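Local coordinates for histidine triad (HIT) protein (Sinorhizobium meliloti, PDB 3NRD) that is a histidine triad protein that probably binds nucleotides and may act on their phosphate bonds, this chain holding its HIT domain, at residues F62-V67 with I80-L85; A69-A74 with V94-R99. All coordinates share one frame; numbering follows the deposited sequence.

Interaction 1. Residues F62-V67 with I80-L85; sequences FETNLV and INIGAL
Thr64 of helix 54-75 sets its methyl group against the branched side chain of Ile82 on strand 79-84. Thr64 CG2 lies 4.0 Å from Ile82 CD1 and 4.0 Å from Ile82 CG2, touching both methyls from the helix side while the side chains cross at a slant. With OG1 beside the backbone N (chi1 -66°), the threonine methyl lies anti to that N and faces the sheet; OG1 turns back to hydrogen-bond Leu60 O, one helical turn earlier. Ile82 keeps its long branch extended (chi2 165°), which carries CD1 out toward the helix. The bond from CA to CB of Asn65 leaves in the other direction, yet its amide bends round until OD1 comes 4.3 Å from Ile82 CD1. That amide has better partners: ND2 bonds Gln57 OE1 of the second subunit, and OD1 a bound glycerol. Val49 of that subunit packs on both Asn65 and Ile82, so the contact lies at the dimer interface, where strand 79-84 joins an antiparallel ladder across to the partner chain. No hydrogen bond or charge links helix and strand here; methyl packing makes the join, and the polar groups of Thr64 and Asn65 are satisfied elsewhere.

Interaction 2. Residues A69-A74 with V94-R99; sequences AGLKKA and VHVIAR. With SO4 (sulfate ion), chain H.
Leu71 pushes one methyl onto the backbone of strand 94-99: its CD2 sits 3.2 Å from Val96 O, a tight approach, and 3.6 Å from Ala98 N. CG is anti to the backbone N (chi1 -180°), which stretches the leucine away from helix 54-75 and drops CD2 between the two side chains the strand turns toward it. Val96 CG1 meets CD2 at 3.9 Å, and Ala98 CB touches Leu71 CG at 3.9 Å. Between Val96 and Ala98, Ile97 points away from the helix. His95, too, leaves the helix side: its NE2 donates a nearly straight bond (170°) to sulfate O1 at 2.7 Å, and the sulfur lies in the ring plane. Trp36 NE1 bonds His95 ND1, fixing the ring's rotation, and Trp111 meets the ring edge-to-face. Replacing His95 by an alanine would remove the ring, and is likely to leave sulfate O1 without this donor and Trp36 NE1 without its acceptor. The sulfate, probably from the crystallisation liquor and also held by His93 NE2 and Gly86 N, sits in a position consistent with the phosphate site of HIT proteins. Helix and strand run in nearly the same direction, 25° apart with axes 8.4 Å apart at closest; Phe127 of helix 121-134 and Ile80 of strand 79-84 also pack on Leu71, while strand 94-99 is hydrogen-bonded between strands 36-41 and 79-84.

How the interactions relate
Interactions 1 and 2 are successive footholds of one helix, 54-75, on adjacent antiparallel strands of the same sheet, with centres about 8 Å apart. The strands are joined by probable backbone hydrogen bonds, Gly83 O to His95 N at 2.7 Å and Asn81 O to Ile97 N at 2.8 Å. On the helix side their apolar surfaces merge, Ile82 CG2 lying 3.7 Å from Val94 CG1. The sulfate lies across the sheet from the helix, bound by His95 of 94-99 and by Gly86, just past 80-85, so both strands lead to it. Both contacts thus pack behind the probable nucleotide pocket, and both touch the second subunit.

Interaction 1. Residues F62-V67 with I80-L85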
loop_
_atom_site.group_PDB
_atom_site.type_symbol
_atom_site.label_atom_id
_atom_site.label_comp_id
_atom_site.label_asym_id
_atom_site.label_seq_id
_atom_site.Cartn_x
_atom_site.Cartn_y
_atom_site.Cartn_z
ATOM N N PHE A 62 -4.287 12.299 -0.164
ATOM C CA PHE A 62 -4.445 13.113 1.040
ATOM C C PHE A 62 -5.541 12.623 1.948
ATOM O O PHE A 62 -5.427 12.782 3.147
ATOM C CB PHE A 62 -4.601 14.577 0.643
ATOM C CG PHE A 62 -3.321 15.116 0.083
ATOM C CD1 PHE A 62 -2.199 15.211 0.894
ATOM C CD2 PHE A 62 -3.208 15.443 -1.225
ATOM C CE1 PHE A 62 -1.008 15.639 0.398
ATOM C CE2 PHE A 62 -2.021 15.894 -1.712
ATOM C CZ PHE A 62 -0.925 16.002 -0.897
ATOM N N GLU A 63 -6.587 12.048 1.370
ATOM C CA GLU A 63 -7.593 11.334 2.159
ATOM C C GLU A 63 -6.928 10.148 2.848
ATOM O O GLU A 63 -7.152 9.954 4.023
ATOM C CB GLU A 63 -8.816 10.894 1.312
ATOM C CG GLU A 63 -9.791 12.055 1.097
ATOM C CD GLU A 63 -11.038 11.705 0.255
ATOM O OE1 GLU A 63 -11.288 10.514 -0.027
ATOM O OE2 GLU A 63 -11.792 12.634 -0.133
ATOM N N THR A 64 -6.100 9.386 2.121
ATOM C CA THR A 64 -5.396 8.232 2.716
ATOM C C THR A 64 -4.505 8.659 3.884
ATOM O O THR A 64 -4.547 8.044 4.948
ATOM C CB THR A 64 -4.584 7.457 1.685
ATOM O OG1 THR A 64 -5.468 6.852 0.724
ATOM C CG2 THR A 64 -3.766 6.346 2.352
ATOM N N ASN A 65 -3.779 9.755 3.677
ATOM C CA ASN A 65 -2.766 10.228 4.576
ATOM C C ASN A 65 -3.387 10.923 5.777
ATOM O O ASN A 65 -2.882 10.762 6.895
ATOM C CB ASN A 65 -1.747 11.112 3.828
ATOM C CG ASN A 65 -0.901 10.297 2.815
ATOM O OD1 ASN A 65 -0.985 9.073 2.790
ATOM N ND2 ASN A 65 -0.135 10.976 1.968
ATOM N N LEU A 66 -4.491 11.662 5.543
ATOM C CA LEU A 66 -5.290 12.203 6.640
ATOM C C LEU A 66 -5.827 11.081 7.511
ATOM O O LEU A 66 -5.780 11.183 8.703
ATOM C CB LEU A 66 -6.451 13.046 6.100
ATOM C CG LEU A 66 -7.321 13.822 7.064
ATOM C CD1 LEU A 66 -6.671 15.139 7.475
ATOM C CD2 LEU A 66 -8.711 14.060 6.419
ATOM N N VAL A 67 -6.355 10.029 6.907
ATOM C CA VAL A 67 -6.875 8.896 7.669
ATOM C C VAL A 67 -5.762 8.159 8.395
ATOM O O VAL A 67 -5.949 7.769 9.533
ATOM C CB VAL A 67 -7.698 7.931 6.767
ATOM C CG1 VAL A 67 -7.960 6.594 7.437
ATOM C CG2 VAL A 67 -9.014 8.620 6.401
ATOM N N ILE A 80 1.720 2.706 10.876
ATOM C CA ILE A 80 0.645 2.479 9.937
ATOM C C ILE A 80 1.157 1.669 8.739
ATOM O O ILE A 80 2.288 1.887 8.286
ATOM C CB ILE A 80 0.043 3.811 9.429
ATOM C CG1 ILE A 80 -0.578 4.620 10.587
ATOM C CG2 ILE A 80 -1.041 3.582 8.366
ATOM C CD1 ILE A 80 -1.804 3.958 11.242
ATOM N N ASN A 81 0.324 0.740 8.248
ATOM C CA ASN A 81 0.542 0.014 7.007
ATOM C C ASN A 81 -0.557 0.433 6.033
ATOM O O ASN A 81 -1.714 0.422 6.407
ATOM C CB ASN A 81 0.463 -1.500 7.190
ATOM C CG ASN A 81 1.571 -2.081 8.066
ATOM O OD1 ASN A 81 1.490 -3.241 8.427
ATOM N ND2 ASN A 81 2.591 -1.293 8.403
ATOM N N ILE A 82 -0.181 0.820 4.817
ATOM C CA ILE A 82 -1.104 1.244 3.775
ATOM C C ILE A 82 -0.959 0.290 2.629
ATOM O O ILE A 82 0.174 -0.022 2.247
ATOM C CB ILE A 82 -0.783 2.656 3.291
ATOM C CG1 ILE A 82 -1.103 3.667 4.406
ATOM C CG2 ILE A 82 -1.582 2.964 2.031
ATOM C CD1 ILE A 82 -0.505 5.010 4.197
ATOM N N GLY A 83 -2.063 -0.135 2.025
ATOM C CA GLY A 83 -1.989 -1.177 0.979
ATOM C C GLY A 83 -3.095 -1.087 -0.033
ATOM O O GLY A 83 -4.230 -0.834 0.334
ATOM N N ALA A 84 -2.750 -1.237 -1.313
ATOM C CA ALA A 84 -3.723 -1.306 -2.425
ATOM C C ALA A 84 -3.324 -2.574 -3.105
ATOM O O ALA A 84 -2.285 -2.585 -3.749
ATOM C CB ALA A 84 -3.616 -0.106 -3.374
ATOM N N LEU A 85 -4.088 -3.644 -2.904
ATOM C CA LEU A 85 -3.748 -4.966 -3.385
ATOM C C LEU A 85 -4.748 -5.340 -4.472
ATOM O O LEU A 85 -4.459 -5.166 -5.644
ATOM C CB LEU A 85 -3.676 -5.985 -2.217
ATOM C CG LEU A 85 -2.849 -5.537 -0.980
ATOM C CD1 LEU A 85 -2.845 -6.608 0.129
ATOM C CD2 LEU A 85 -1.449 -5.189 -1.368
#

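Interaction 2. Residues A69-A74 with V94-R99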
loop_
_atom_site.group_PDB
_atom_site.type_symbol
_atom_site.label_atom_id
_atom_site.label_comp_id
_atom_site.label_asym_id
_atom_site.label_seq_id
_atom_site.Cartn_x
_atom_site.Cartn_y
_atom_site.Cartn_z
ATOM N N ALA A 69 -2.834 9.347 9.512
ATOM C CA ALA A 69 -2.457 10.200 10.666
ATOM C C ALA A 69 -3.523 10.115 11.748
ATOM O O ALA A 69 -3.207 9.920 12.914
ATOM C CB ALA A 69 -2.228 11.652 10.218
ATOM N N GLY A 70 -4.790 10.174 11.334
ATOM C CA GLY A 70 -5.909 10.071 12.263
ATOM C C GLY A 70 -5.972 8.726 12.965
ATOM O O GLY A 70 -6.158 8.665 14.168
ATOM N N LEU A 71 -5.808 7.656 12.200
ATOM C CA LEU A 71 -5.830 6.309 12.757
ATOM C C LEU A 71 -4.714 6.132 13.754
ATOM O O LEU A 71 -4.950 5.549 14.818
ATOM C CB LEU A 71 -5.746 5.250 11.640
ATOM C CG LEU A 71 -5.762 3.783 12.058
ATOM C CD1 LEU A 71 -7.000 3.435 12.855
ATOM C CD2 LEU A 71 -5.639 2.862 10.796
ATOM N N LYS A 72 -3.517 6.649 13.436
ATOM C CA LYS A 72 -2.376 6.524 14.323
ATOM C C LYS A 72 -2.621 7.278 15.609
ATOM O O LYS A 72 -2.331 6.770 16.693
ATOM C CB LYS A 72 -1.079 7.007 13.670
ATOM C CG LYS A 72 0.195 6.587 14.444
ATOM C CD LYS A 72 1.502 7.008 13.697
ATOM C CE LYS A 72 2.825 6.650 14.447
ATOM N NZ LYS A 72 4.053 6.562 13.511
ATOM N N LYS A 73 -3.168 8.481 15.497
ATOM C CA LYS A 73 -3.517 9.274 16.678
ATOM C C LYS A 73 -4.588 8.561 17.542
ATOM O O LYS A 73 -4.423 8.443 18.749
ATOM C CB LYS A 73 -3.961 10.697 16.261
ATOM C CG LYS A 73 -3.991 11.669 17.426
ATOM C CD LYS A 73 -4.416 13.091 17.033
ATOM C CE LYS A 73 -4.494 13.982 18.294
ATOM N NZ LYS A 73 -5.123 15.306 18.008
ATOM N N ALA A 74 -5.644 8.058 16.912
ATOM C CA ALA A 74 -6.748 7.403 17.643
ATOM C C ALA A 74 -6.324 6.095 18.348
ATOM O O ALA A 74 -6.837 5.799 19.430
ATOM C CB ALA A 74 -7.938 7.148 16.728
ATOM N N VAL A 94 -8.179 1.000 -0.540
ATOM C CA VAL A 94 -6.880 1.202 0.081
ATOM C C VAL A 94 -7.035 0.844 1.529
ATOM O O VAL A 94 -7.869 1.462 2.229
ATOM C CB VAL A 94 -6.385 2.629 -0.040
ATOM C CG1 VAL A 94 -5.049 2.780 0.693
ATOM C CG2 VAL A 94 -6.246 3.033 -1.520
ATOM N N HIS A 95 -6.258 -0.148 1.964
ATOM C CA HIS A 95 -6.164 -0.563 3.346
ATOM C C HIS A 95 -5.303 0.437 4.111
ATOM O O HIS A 95 -4.251 0.830 3.616
ATOM C CB HIS A 95 -5.511 -1.953 3.466
ATOM C CG HIS A 95 -6.169 -3.034 2.650
ATOM N ND1 HIS A 95 -7.244 -3.761 3.101
ATOM C CD2 HIS A 95 -5.856 -3.549 1.437
ATOM C CE1 HIS A 95 -7.593 -4.654 2.188
ATOM N NE2 HIS A 95 -6.751 -4.564 1.174
ATOM N N VAL A 96 -5.742 0.833 5.309
ATOM C CA VAL A 96 -4.998 1.704 6.213
ATOM C C VAL A 96 -5.114 1.078 7.582
ATOM O O VAL A 96 -6.186 1.101 8.191
ATOM C CB VAL A 96 -5.560 3.124 6.259
ATOM C CG1 VAL A 96 -4.693 4.025 7.200
ATOM C CG2 VAL A 96 -5.665 3.703 4.864
ATOM N N ILE A 97 -4.019 0.489 8.042
ATOM C CA ILE A 97 -4.043 -0.448 9.157
ATOM C C ILE A 97 -3.089 0.036 10.255
ATOM O O ILE A 97 -1.948 0.384 9.955
ATOM C CB ILE A 97 -3.586 -1.836 8.742
ATOM C CG1 ILE A 97 -4.427 -2.407 7.575
ATOM C CG2 ILE A 97 -3.648 -2.773 9.943
ATOM C CD1 ILE A 97 -3.638 -3.258 6.632
ATOM N N ALA A 98 -3.546 0.047 11.500
ATOM C CA ALA A 98 -2.726 0.449 12.665
ATOM C C ALA A 98 -1.986 -0.762 13.230
ATOM O O ALA A 98 -2.606 -1.769 13.535
ATOM C CB ALA A 98 -3.595 1.038 13.730
ATOM N N ARG A 99 -0.685 -0.640 13.429
ATOM C CA ARG A 99 0.152 -1.756 13.874
ATOM C C ARG A 99 1.065 -1.412 15.050
ATOM O O ARG A 99 1.423 -0.247 15.280
ATOM C CB ARG A 99 1.084 -2.247 12.778
ATOM C CG ARG A 99 0.456 -2.582 11.469
ATOM C CD ARG A 99 -0.448 -3.768 11.521
ATOM N NE ARG A 99 0.176 -4.997 12.009
ATOM C CZ ARG A 99 0.840 -5.901 11.298
ATOM N NH1 ARG A 99 1.053 -5.748 9.995
ATOM N NH2 ARG A 99 1.290 -6.999 11.914
HETATM S S SO4 H . -7.692 -7.093 -1.083
HETATM O O1 SO4 H . -6.903 -5.863 -1.144
HETATM O O2 SO4 H . -8.840 -6.783 -0.266
HETATM O O3 SO4 H . -8.189 -7.501 -2.374
HETATM O O4 SO4 H . -7.010 -8.212 -0.527
#